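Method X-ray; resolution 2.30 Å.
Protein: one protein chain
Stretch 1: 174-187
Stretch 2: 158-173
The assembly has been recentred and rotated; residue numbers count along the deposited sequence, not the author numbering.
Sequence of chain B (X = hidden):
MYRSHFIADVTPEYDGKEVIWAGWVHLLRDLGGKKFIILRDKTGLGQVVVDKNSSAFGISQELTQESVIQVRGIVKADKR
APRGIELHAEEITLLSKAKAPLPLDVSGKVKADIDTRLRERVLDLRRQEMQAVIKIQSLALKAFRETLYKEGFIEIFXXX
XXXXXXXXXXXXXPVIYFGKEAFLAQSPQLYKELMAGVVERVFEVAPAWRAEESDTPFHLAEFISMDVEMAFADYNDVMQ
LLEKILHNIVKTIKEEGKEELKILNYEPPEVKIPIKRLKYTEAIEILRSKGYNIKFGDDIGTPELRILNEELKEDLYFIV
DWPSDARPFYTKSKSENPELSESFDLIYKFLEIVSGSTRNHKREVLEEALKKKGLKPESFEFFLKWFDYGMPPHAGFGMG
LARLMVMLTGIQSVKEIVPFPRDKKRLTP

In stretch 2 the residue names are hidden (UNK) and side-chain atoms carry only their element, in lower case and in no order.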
# COMPACT_ATOMS: atom_id res chain seq x y z
N PRO B 174 -11.88 14.04 13.50
CA PRO B 174 -12.54 15.05 12.66
C PRO B 174 -11.63 15.52 11.53
O PRO B 174 -10.49 15.86 11.80
CB PRO B 174 -12.80 16.19 13.66
CG PRO B 174 -13.01 15.45 14.98
CD PRO B 174 -11.88 14.45 14.93
N VAL B 175 -12.12 15.49 10.30
CA VAL B 175 -11.48 16.18 9.19
C VAL B 175 -12.39 17.34 8.70
O VAL B 175 -13.57 17.15 8.43
CB VAL B 175 -11.16 15.23 8.03
CG1 VAL B 175 -10.34 15.97 6.92
CG2 VAL B 175 -10.41 13.98 8.55
N ILE B 176 -11.85 18.55 8.66
CA ILE B 176 -12.66 19.65 8.12
C ILE B 176 -12.54 19.57 6.58
O ILE B 176 -11.48 19.87 6.01
CB ILE B 176 -12.20 21.03 8.68
CG1 ILE B 176 -12.01 21.01 10.22
CG2 ILE B 176 -13.18 22.18 8.23
CD1 ILE B 176 -13.17 20.35 11.01
N TYR B 177 -13.63 19.19 5.93
CA TYR B 177 -13.63 18.79 4.53
C TYR B 177 -14.59 19.63 3.67
O TYR B 177 -15.80 19.37 3.60
CB TYR B 177 -13.99 17.28 4.48
CG TYR B 177 -13.92 16.66 3.11
CD1 TYR B 177 -12.69 16.33 2.52
CD2 TYR B 177 -15.08 16.42 2.39
CE1 TYR B 177 -12.60 15.77 1.23
CE2 TYR B 177 -15.03 15.87 1.10
CZ TYR B 177 -13.79 15.53 0.52
OH TYR B 177 -13.75 14.98 -0.75
N PHE B 178 -14.07 20.66 3.02
CA PHE B 178 -14.91 21.54 2.20
C PHE B 178 -16.22 21.95 2.97
O PHE B 178 -17.35 21.84 2.44
CB PHE B 178 -15.21 20.87 0.85
CG PHE B 178 -13.97 20.49 0.04
CD1 PHE B 178 -13.17 21.47 -0.54
CD2 PHE B 178 -13.64 19.14 -0.15
CE1 PHE B 178 -12.05 21.14 -1.29
CE2 PHE B 178 -12.54 18.78 -0.92
CZ PHE B 178 -11.73 19.76 -1.50
N GLY B 179 -16.05 22.34 4.23
CA GLY B 179 -17.15 22.87 5.04
C GLY B 179 -17.95 21.88 5.86
O GLY B 179 -19.00 22.21 6.43
N LYS B 180 -17.49 20.63 5.88
CA LYS B 180 -18.22 19.59 6.57
C LYS B 180 -17.28 18.95 7.57
O LYS B 180 -16.08 19.02 7.44
CB LYS B 180 -18.76 18.57 5.58
CG LYS B 180 -19.77 19.15 4.56
CD LYS B 180 -20.53 17.98 3.87
CE LYS B 180 -21.21 18.41 2.54
NZ LYS B 180 -20.86 17.55 1.35
N GLU B 181 -17.85 18.41 8.63
CA GLU B 181 -17.03 17.73 9.57
C GLU B 181 -17.05 16.28 9.04
O GLU B 181 -18.04 15.59 9.20
CB GLU B 181 -17.64 17.82 10.94
CG GLU B 181 -16.64 17.43 11.98
CD GLU B 181 -17.26 17.10 13.31
OE1 GLU B 181 -18.49 16.86 13.40
OE2 GLU B 181 -16.51 17.07 14.27
N ALA B 182 -16.01 15.87 8.32
CA ALA B 182 -15.85 14.42 7.99
C ALA B 182 -14.85 13.79 8.92
O ALA B 182 -14.36 14.43 9.85
CB ALA B 182 -15.49 14.22 6.55
N PHE B 183 -14.54 12.53 8.69
CA PHE B 183 -13.65 11.79 9.55
C PHE B 183 -12.66 10.82 8.82
O PHE B 183 -12.86 10.40 7.66
CB PHE B 183 -14.47 11.01 10.60
CG PHE B 183 -15.62 11.79 11.23
CD1 PHE B 183 -16.93 11.67 10.73
CD2 PHE B 183 -15.40 12.62 12.35
CE1 PHE B 183 -17.99 12.42 11.32
CE2 PHE B 183 -16.44 13.35 12.94
CZ PHE B 183 -17.73 13.25 12.42
N LEU B 184 -11.61 10.46 9.54
CA LEU B 184 -10.63 9.54 9.10
C LEU B 184 -11.14 8.08 9.40
O LEU B 184 -11.50 7.72 10.55
CB LEU B 184 -9.30 9.83 9.84
CG LEU B 184 -8.33 10.86 9.30
CD1 LEU B 184 -6.94 10.70 9.92
CD2 LEU B 184 -8.22 10.79 7.79
N ALA B 185 -11.18 7.28 8.36
CA ALA B 185 -11.62 5.88 8.49
C ALA B 185 -10.82 5.09 9.51
O ALA B 185 -9.63 5.31 9.64
CB ALA B 185 -11.55 5.20 7.13
N GLN B 186 -11.44 4.15 10.21
CA GLN B 186 -10.66 3.26 11.09
C GLN B 186 -10.34 1.92 10.43
O GLN B 186 -9.62 1.10 10.99
CB GLN B 186 -11.35 3.02 12.43
CG GLN B 186 -12.54 2.08 12.33
CD GLN B 186 -13.10 1.71 13.67
OE1 GLN B 186 -12.36 1.49 14.62
NE2 GLN B 186 -14.42 1.65 13.75
N SER B 187 -10.90 1.67 9.26
CA SER B 187 -10.69 0.38 8.64
C SER B 187 -11.39 0.48 7.31
O SER B 187 -12.25 1.35 7.17
CB SER B 187 -11.30 -0.71 9.51
OG SER B 187 -12.50 -1.23 8.96
N UNK B 158 -9.42 2.04 -0.82
CA UNK B 158 -10.72 2.57 -0.46
C UNK B 158 -10.58 3.97 0.22
O UNK B 158 -9.47 4.39 0.61
c UNK B 158 -11.82 0.36 -0.38
o UNK B 158 -10.70 1.17 1.48
c UNK B 158 -11.51 1.61 0.39
N UNK B 159 -11.68 4.73 0.27
CA UNK B 159 -11.61 6.12 0.77
C UNK B 159 -11.17 6.14 2.23
O UNK B 159 -11.58 5.30 3.05
c UNK B 159 -13.04 4.38 -0.19
c UNK B 159 -13.04 6.61 0.65
c UNK B 159 -13.63 5.76 -0.38
N UNK B 160 -10.29 7.08 2.53
CA UNK B 160 -9.83 7.23 3.89
C UNK B 160 -10.65 8.31 4.63
O UNK B 160 -10.79 8.25 5.86
n UNK B 160 -7.84 2.70 3.53
c UNK B 160 -7.33 3.97 3.04
c UNK B 160 -7.80 5.10 3.90
c UNK B 160 -8.33 7.54 3.93
c UNK B 160 -7.43 6.45 3.33
N UNK B 161 -11.17 9.29 3.90
CA UNK B 161 -12.07 10.29 4.47
C UNK B 161 -13.50 9.90 4.20
O UNK B 161 -13.89 9.74 3.04
c UNK B 161 -10.03 13.44 3.57
c UNK B 161 -12.92 12.68 4.38
c UNK B 161 -11.82 11.69 3.87
c UNK B 161 -10.44 12.18 4.25
N UNK B 162 -14.29 9.78 5.28
CA UNK B 162 -15.66 9.28 5.18
C UNK B 162 -16.66 10.20 5.87
O UNK B 162 -16.28 11.00 6.72
c UNK B 162 -14.89 6.89 4.96
c UNK B 162 -15.38 7.93 7.29
c UNK B 162 -15.63 6.59 8.02
c UNK B 162 -15.75 7.89 5.80
N UNK B 163 -17.93 10.09 5.51
CA UNK B 163 -18.94 10.94 6.09
C UNK B 163 -19.28 10.57 7.53
O UNK B 163 -19.27 11.42 8.39
c UNK B 163 -20.19 10.97 5.23
N UNK B 164 -19.60 9.31 7.79
CA UNK B 164 -20.00 8.91 9.14
C UNK B 164 -19.41 7.56 9.46
O UNK B 164 -19.05 6.83 8.56
c UNK B 164 -21.53 8.90 9.30
o UNK B 164 -22.15 8.02 8.37
N UNK B 165 -19.30 7.24 10.74
CA UNK B 165 -18.66 6.02 11.22
C UNK B 165 -19.47 4.78 10.90
O UNK B 165 -20.70 4.83 10.81
c UNK B 165 -18.45 6.12 12.72
N UNK B 166 -18.78 3.64 10.79
CA UNK B 166 -19.44 2.38 10.49
C UNK B 166 -19.91 1.72 11.79
O UNK B 166 -20.97 1.11 11.84
o UNK B 166 -18.61 1.89 8.29
c UNK B 166 -18.95 0.00 9.68
c UNK B 166 -18.51 1.49 9.67
N UNK B 167 -19.11 1.86 12.84
CA UNK B 167 -19.52 1.42 14.16
C UNK B 167 -19.53 2.59 15.16
O UNK B 167 -18.46 3.03 15.60
c UNK B 167 -16.99 -1.47 13.85
c UNK B 167 -18.62 0.28 14.67
o UNK B 167 -16.62 -1.78 15.00
c UNK B 167 -18.37 -0.85 13.67
o UNK B 167 -16.26 -1.64 12.84
N UNK B 168 -20.73 3.09 15.49
CA UNK B 168 -20.94 4.14 16.49
C UNK B 168 -20.38 3.74 17.85
O UNK B 168 -20.54 2.58 18.26
N UNK B 169 -19.71 4.67 18.54
CA UNK B 169 -18.91 4.33 19.71
C UNK B 169 -17.41 4.42 19.45
O UNK B 169 -16.62 4.78 20.34
N UNK B 170 -17.01 4.08 18.22
CA UNK B 170 -15.63 4.30 17.79
C UNK B 170 -15.40 5.80 17.67
O UNK B 170 -16.26 6.55 17.19
c UNK B 170 -15.35 3.59 16.47
N UNK B 171 -14.22 6.21 18.11
CA UNK B 171 -13.85 7.61 18.12
C UNK B 171 -12.94 7.88 16.93
O UNK B 171 -11.87 7.26 16.79
n UNK B 171 -13.14 7.15 22.93
c UNK B 171 -13.12 7.94 19.42
c UNK B 171 -13.19 8.08 21.97
o UNK B 171 -12.67 9.20 22.10
c UNK B 171 -13.95 7.71 20.69
N UNK B 172 -13.36 8.82 16.09
CA UNK B 172 -12.70 9.10 14.82
C UNK B 172 -12.16 10.50 14.80
O UNK B 172 -12.69 11.40 15.44
c UNK B 172 -13.68 8.91 13.68
c UNK B 172 -15.05 7.26 12.35
c UNK B 172 -13.72 7.52 13.04
c UNK B 172 -13.45 6.44 13.98
N UNK B 173 -11.08 10.71 14.06
CA UNK B 173 -10.56 12.05 13.92
C UNK B 173 -11.42 12.89 13.00
O UNK B 173 -11.72 12.50 11.88
c UNK B 173 -7.97 12.14 15.66
c UNK B 173 -9.12 12.03 13.44
c UNK B 173 -7.09 11.64 16.59
c UNK B 173 -8.16 11.49 14.45
c UNK B 173 -6.58 9.85 15.14
c UNK B 173 -7.46 10.33 14.22
c UNK B 173 -6.38 10.51 16.32
O HOH W 1 -19.48 13.83 7.42
O HOH W 2 -10.16 8.18 12.59

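Position 158 carries one carbon bearing an oxygen and a second carbon, the beta-branched hydroxyl pattern of Thr 158; it stays clear of stretch 1, its hydroxyl bonded elsewhere in the structure. At 159 three carbons close a ring onto the backbone N, which defines Pro 159, whose carbonyl O lies 4.1 Å from CB of Ala 185.

At 160 four carbons in a row end in nitrogen: Lys 160. The amine is hydrogen-bonded elsewhere in the structure; across to stretch 1 it is the backbone O of Lys 160 that accepts from N of Ala 185, at 2.7 Å.

Position 161 has four carbons, forked at the first, with one arm two carbons long. This is Ile 161, on the same sheet face as Leu 184. Its CD1 reaches CG1 of Val 175 at 4.2 Å, its CG2 lies 3.7 Å from CB of Ala 182 and over one face of the Tyr 177 ring; a branched apolar chain suits so buried a pocket. The same pattern at 162 gives Ile 162, on the sheet face of Phe 183; its apolar branches suit a buried place beside Ala 185, with CG2 4.3 Å from CB of Ala 185, and its O comes within 3.3 Å of CB of Ala 182.

A lone carbon at 163 means Ala 163. Its CB points away, while its O meets the ring edge of Phe 183, 3.3 Å from CD1. One carbon followed by oxygen marks 164 as Ser 164, also directed away, with its CA 4.4 Å from CD1 of Phe 183. Position 165, a single carbon, is Ala 165, and 166, a carbon carrying oxygen and carbon, is Thr 166; neither makes a close contact.

At 167, three carbons, the third carrying two oxygens, give Glu 167. Its OE2 is 3.9 Å from NE2 of Gln 186, too far for a hydrogen bond. Positions 168 and 169 have no side-chain atoms: Gly 168 and Gly 169. At the latter, the backbone angles would jam a CB against the preceding carbonyl O. The single carbon at 170 is Ala 170, closing a type II turn begun at Glu 167; its CB packs 3.5 Å from NE2 of Gln 186.

Three carbons, the third bearing oxygen and nitrogen, make 171 Gln 171, exposed and directed away. At 172 four carbons, forked at the second, identify Leu 172, which points toward stretch 1 and lays apolar carbon on Phe 183, CB to CB 3.8 Å. Last, one carbon and a six-carbon ring at 173 give Phe 173, with CB 4.2 Å from CB of Leu 184; the large apolar ring suits this buried site.

The contact is a short antiparallel pairing. Phe 183 and Ile 162 exchange hydrogen bonds, N of Ile 162 to O of Phe 183 at 2.8 Å and N of Phe 183 to O of Ile 162 at 3.0 Å. Beyond that pair, N of Leu 184 donates to O of Phe 173 at 3.1 Å, so residues 183 to 185 are hydrogen-bonded to stretch 2 near its start and at its last residue. Water 2 accepts from N of Phe 173 and donates to O of Leu 184, extending this second attachment, while apolar side chains pack around the backbone ladder.

Stretch 2 (158-173) TPKIIASATEGGAQLF
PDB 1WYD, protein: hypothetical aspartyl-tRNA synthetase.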